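Local coordinates for protein Ala-tRNApro hydrolase ProX (Aeropyrum pernix, PDB 1WDV) that probably acts as an aminoacyl-tRNA deacylase, a trans-editing hydrolase that would remove alanine mischarged onto the tRNA for proline, at residues K64-L74 and G144-E152. Numbering follows the deposited sequence.
Sequences KRLNINSMKEL and GAVVADVSE
Val150 is the bump on which this packing turns: its CG1 branch fits a hollow beneath helix 68-75, 3.8 Å from SE of the selenomethionine Met71, with CB of Ser70 flanking it. Val58 of strand 55-61 touches both Val150 and Met71, joining this packing to the central sheet. Leu74 extends the same surface: with CG anti to the backbone N (chi1 -173°), its two methyls divide the near face of edge strand 146-148 between them, CD2 against Ala148 CB at 3.9 Å and CD1 sliding past Val146 CG1. Ahead of the helix, the contact turns polar. Asn67 N donates to Val150 O at 2.8 Å, nearly straight but from above the carbonyl plane, while Asn67 OD1 caps the helix by accepting from Ser70 N. Were Asn67 replaced by alanine, Ser70 N would probably lose its capping acceptor and a gap would open beside the Glu152 carboxylate. Around the single bridge between Leu66 and Ser151, Arg65 grips Glu152 twice, Arg65 N reaching OXT at 3.0 Å and Arg65 O taking Glu152 N. The chemistry thus implies a tail held against 64-67 by backbone bonds and its terminal carboxylate, with Asp112 and Arg113 as further partners, while apolar packing dominates where the helix meets Val150 and strand 146-148.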
loop_
_atom_site.group_PDB
_atom_site.type_symbol
_atom_site.label_atom_id
_atom_site.label_comp_id
_atom_site.label_asym_id
_atom_site.label_seq_id
_atom_site.Cartn_x
_atom_site.Cartn_y
_atom_site.Cartn_z
ATOM N N LYS A 64 3.898 11.300 -3.844
ATOM C CA LYS A 64 5.273 11.272 -3.321
ATOM C C LYS A 64 5.962 10.014 -3.819
ATOM O O LYS A 64 5.351 9.178 -4.477
ATOM C CB LYS A 64 5.286 11.243 -1.787
ATOM C CG LYS A 64 4.463 12.334 -1.112
ATOM C CD LYS A 64 5.148 13.684 -1.153
ATOM C CE LYS A 64 4.429 14.668 -0.212
ATOM N NZ LYS A 64 4.970 16.042 -0.401
ATOM N N ARG A 65 7.263 9.922 -3.558
ATOM C CA ARG A 65 8.036 8.736 -3.911
ATOM C C ARG A 65 8.715 8.240 -2.644
ATOM O O ARG A 65 8.798 8.954 -1.639
ATOM C CB ARG A 65 9.062 9.047 -5.012
ATOM C CG ARG A 65 8.383 9.139 -6.393
ATOM C CD ARG A 65 9.315 9.474 -7.542
ATOM N NE ARG A 65 8.678 9.204 -8.839
ATOM C CZ ARG A 65 9.027 9.791 -9.983
ATOM N NH1 ARG A 65 9.994 10.699 -9.988
ATOM N NH2 ARG A 65 8.451 9.430 -11.129
ATOM N N LEU A 66 9.189 7.008 -2.670
ATOM C CA LEU A 66 9.853 6.468 -1.491
ATOM C C LEU A 66 11.183 7.149 -1.177
ATOM O O LEU A 66 11.978 7.420 -2.082
ATOM C CB LEU A 66 10.106 4.972 -1.694
ATOM C CG LEU A 66 10.751 4.263 -0.490
ATOM C CD1 LEU A 66 9.660 4.049 0.561
ATOM C CD2 LEU A 66 11.351 2.920 -0.922
ATOM N N ASN A 67 11.417 7.418 0.109
ATOM C CA ASN A 67 12.686 7.980 0.557
ATOM C C ASN A 67 13.495 6.725 0.961
ATOM O O ASN A 67 13.312 6.163 2.056
ATOM C CB ASN A 67 12.467 8.896 1.766
ATOM C CG ASN A 67 13.739 9.575 2.203
ATOM O OD1 ASN A 67 14.812 8.971 2.177
ATOM N ND2 ASN A 67 13.630 10.833 2.615
ATOM N N ILE A 68 14.354 6.274 0.049
ATOM C CA ILE A 68 15.159 5.074 0.263
ATOM C C ILE A 68 15.992 5.128 1.531
ATOM O O ILE A 68 16.013 4.177 2.304
ATOM C CB ILE A 68 16.109 4.805 -0.937
ATOM C CG1 ILE A 68 15.289 4.528 -2.195
ATOM C CG2 ILE A 68 17.029 3.605 -0.636
ATOM C CD1 ILE A 68 14.537 3.205 -2.159
ATOM N N ASN A 69 16.657 6.251 1.742
ATOM C CA ASN A 69 17.494 6.435 2.922
ATOM C C ASN A 69 16.678 6.242 4.191
ATOM O O ASN A 69 17.148 5.659 5.154
ATOM C CB ASN A 69 18.100 7.833 2.911
ATOM C CG ASN A 69 19.027 8.072 4.083
ATOM O OD1 ASN A 69 18.895 9.068 4.798
ATOM N ND2 ASN A 69 19.981 7.166 4.281
ATOM N N SER A 70 15.453 6.752 4.196
ATOM C CA SER A 70 14.607 6.580 5.365
ATOM C C SER A 70 14.282 5.115 5.638
ATOM O O SER A 70 14.237 4.704 6.794
ATOM C CB SER A 70 13.318 7.408 5.225
ATOM O OG SER A 70 13.644 8.786 5.195
HETATM N N MSE A 71 14.063 4.321 4.588
HETATM C CA MSE A 71 13.771 2.907 4.765
HETATM C C MSE A 71 15.021 2.146 5.209
HETATM O O MSE A 71 14.918 1.159 5.931
HETATM C CB MSE A 71 13.215 2.290 3.467
HETATM C CG MSE A 71 11.719 2.406 3.296
HETATM SE SE MSE A 71 10.727 1.770 4.781
HETATM C CE MSE A 71 11.150 -0.121 4.677
ATOM N N LYS A 72 16.200 2.610 4.770
ATOM C CA LYS A 72 17.457 1.983 5.154
ATOM C C LYS A 72 17.640 2.162 6.655
ATOM O O LYS A 72 18.089 1.241 7.351
ATOM C CB LYS A 72 18.628 2.613 4.395
ATOM C CG LYS A 72 20.012 2.115 4.837
ATOM C CD LYS A 72 21.088 2.759 3.958
ATOM C CE LYS A 72 22.504 2.642 4.548
ATOM N NZ LYS A 72 23.130 1.297 4.364
ATOM N N GLU A 73 17.288 3.348 7.152
ATOM C CA GLU A 73 17.386 3.637 8.582
ATOM C C GLU A 73 16.359 2.805 9.355
ATOM O O GLU A 73 16.666 2.213 10.394
ATOM C CB GLU A 73 17.156 5.129 8.841
ATOM C CG GLU A 73 18.276 6.014 8.303
ATOM C CD GLU A 73 17.933 7.500 8.329
ATOM O OE1 GLU A 73 17.345 7.961 9.335
ATOM O OE2 GLU A 73 18.266 8.210 7.348
ATOM N N LEU A 74 15.136 2.740 8.844
ATOM C CA LEU A 74 14.099 1.965 9.529
ATOM C C LEU A 74 14.463 0.480 9.556
ATOM O O LEU A 74 14.368 -0.185 10.599
ATOM C CB LEU A 74 12.745 2.162 8.820
ATOM C CG LEU A 74 11.498 1.563 9.491
ATOM C CD1 LEU A 74 11.436 2.006 10.951
ATOM C CD2 LEU A 74 10.248 2.037 8.756
ATOM N N GLY A 144 -0.749 -3.237 13.489
ATOM C CA GLY A 144 0.421 -2.934 14.300
ATOM C C GLY A 144 1.514 -2.346 13.434
ATOM O O GLY A 144 2.690 -2.282 13.827
ATOM N N ALA A 145 1.128 -1.880 12.249
ATOM C CA ALA A 145 2.071 -1.303 11.319
ATOM C C ALA A 145 2.934 -0.210 11.929
ATOM O O ALA A 145 2.501 0.558 12.803
ATOM C CB ALA A 145 1.320 -0.744 10.117
ATOM N N VAL A 146 4.167 -0.150 11.454
ATOM C CA VAL A 146 5.111 0.859 11.870
ATOM C C VAL A 146 4.787 2.181 11.155
ATOM O O VAL A 146 4.695 2.206 9.940
ATOM C CB VAL A 146 6.535 0.463 11.440
ATOM C CG1 VAL A 146 7.511 1.496 11.926
ATOM C CG2 VAL A 146 6.875 -0.932 11.955
ATOM N N VAL A 147 4.607 3.265 11.898
ATOM C CA VAL A 147 4.350 4.571 11.280
ATOM C C VAL A 147 5.705 5.280 11.168
ATOM O O VAL A 147 6.419 5.378 12.161
ATOM C CB VAL A 147 3.381 5.398 12.163
ATOM C CG1 VAL A 147 3.209 6.778 11.601
ATOM C CG2 VAL A 147 1.989 4.671 12.226
ATOM N N ALA A 148 6.048 5.786 9.976
ATOM C CA ALA A 148 7.339 6.419 9.772
ATOM C C ALA A 148 7.270 7.516 8.728
ATOM O O ALA A 148 6.236 7.715 8.108
ATOM C CB ALA A 148 8.357 5.348 9.336
ATOM N N ASP A 149 8.367 8.243 8.551
ATOM C CA ASP A 149 8.438 9.288 7.544
ATOM C C ASP A 149 9.288 8.650 6.463
ATOM O O ASP A 149 10.523 8.656 6.544
ATOM C CB ASP A 149 9.117 10.537 8.122
ATOM C CG ASP A 149 8.325 11.112 9.270
ATOM O OD1 ASP A 149 7.199 11.555 9.021
ATOM O OD2 ASP A 149 8.811 11.092 10.422
ATOM N N VAL A 150 8.622 8.122 5.442
ATOM C CA VAL A 150 9.330 7.396 4.392
ATOM C C VAL A 150 9.065 7.868 2.977
ATOM O O VAL A 150 9.326 7.140 2.020
ATOM C CB VAL A 150 9.001 5.894 4.504
ATOM C CG1 VAL A 150 9.657 5.319 5.759
ATOM C CG2 VAL A 150 7.483 5.699 4.564
ATOM N N SER A 151 8.544 9.083 2.832
ATOM C CA SER A 151 8.255 9.606 1.510
ATOM C C SER A 151 8.979 10.915 1.273
ATOM O O SER A 151 9.407 11.575 2.216
ATOM C CB SER A 151 6.736 9.792 1.347
ATOM O OG SER A 151 6.220 10.668 2.336
ATOM N N GLU A 152 9.117 11.283 0.007
ATOM C CA GLU A 152 9.796 12.525 -0.359
ATOM C C GLU A 152 9.251 13.061 -1.668
ATOM O O GLU A 152 9.581 14.234 -1.985
ATOM C CB GLU A 152 11.305 12.293 -0.499
ATOM C CG GLU A 152 11.665 11.242 -1.525
ATOM C CD GLU A 152 13.160 11.008 -1.605
ATOM O OE1 GLU A 152 13.865 11.248 -0.599
ATOM O OE2 GLU A 152 13.633 10.569 -2.669
ATOM O OXT GLU A 152 8.531 12.304 -2.364
HETATM O O HOH W 1 7.478 16.107 -2.458
HETATM O O HOH W 2 11.271 13.251 2.957
HETATM O O HOH W 3 15.258 8.083 -2.254
HETATM O O HOH W 4 11.748 10.837 5.334
#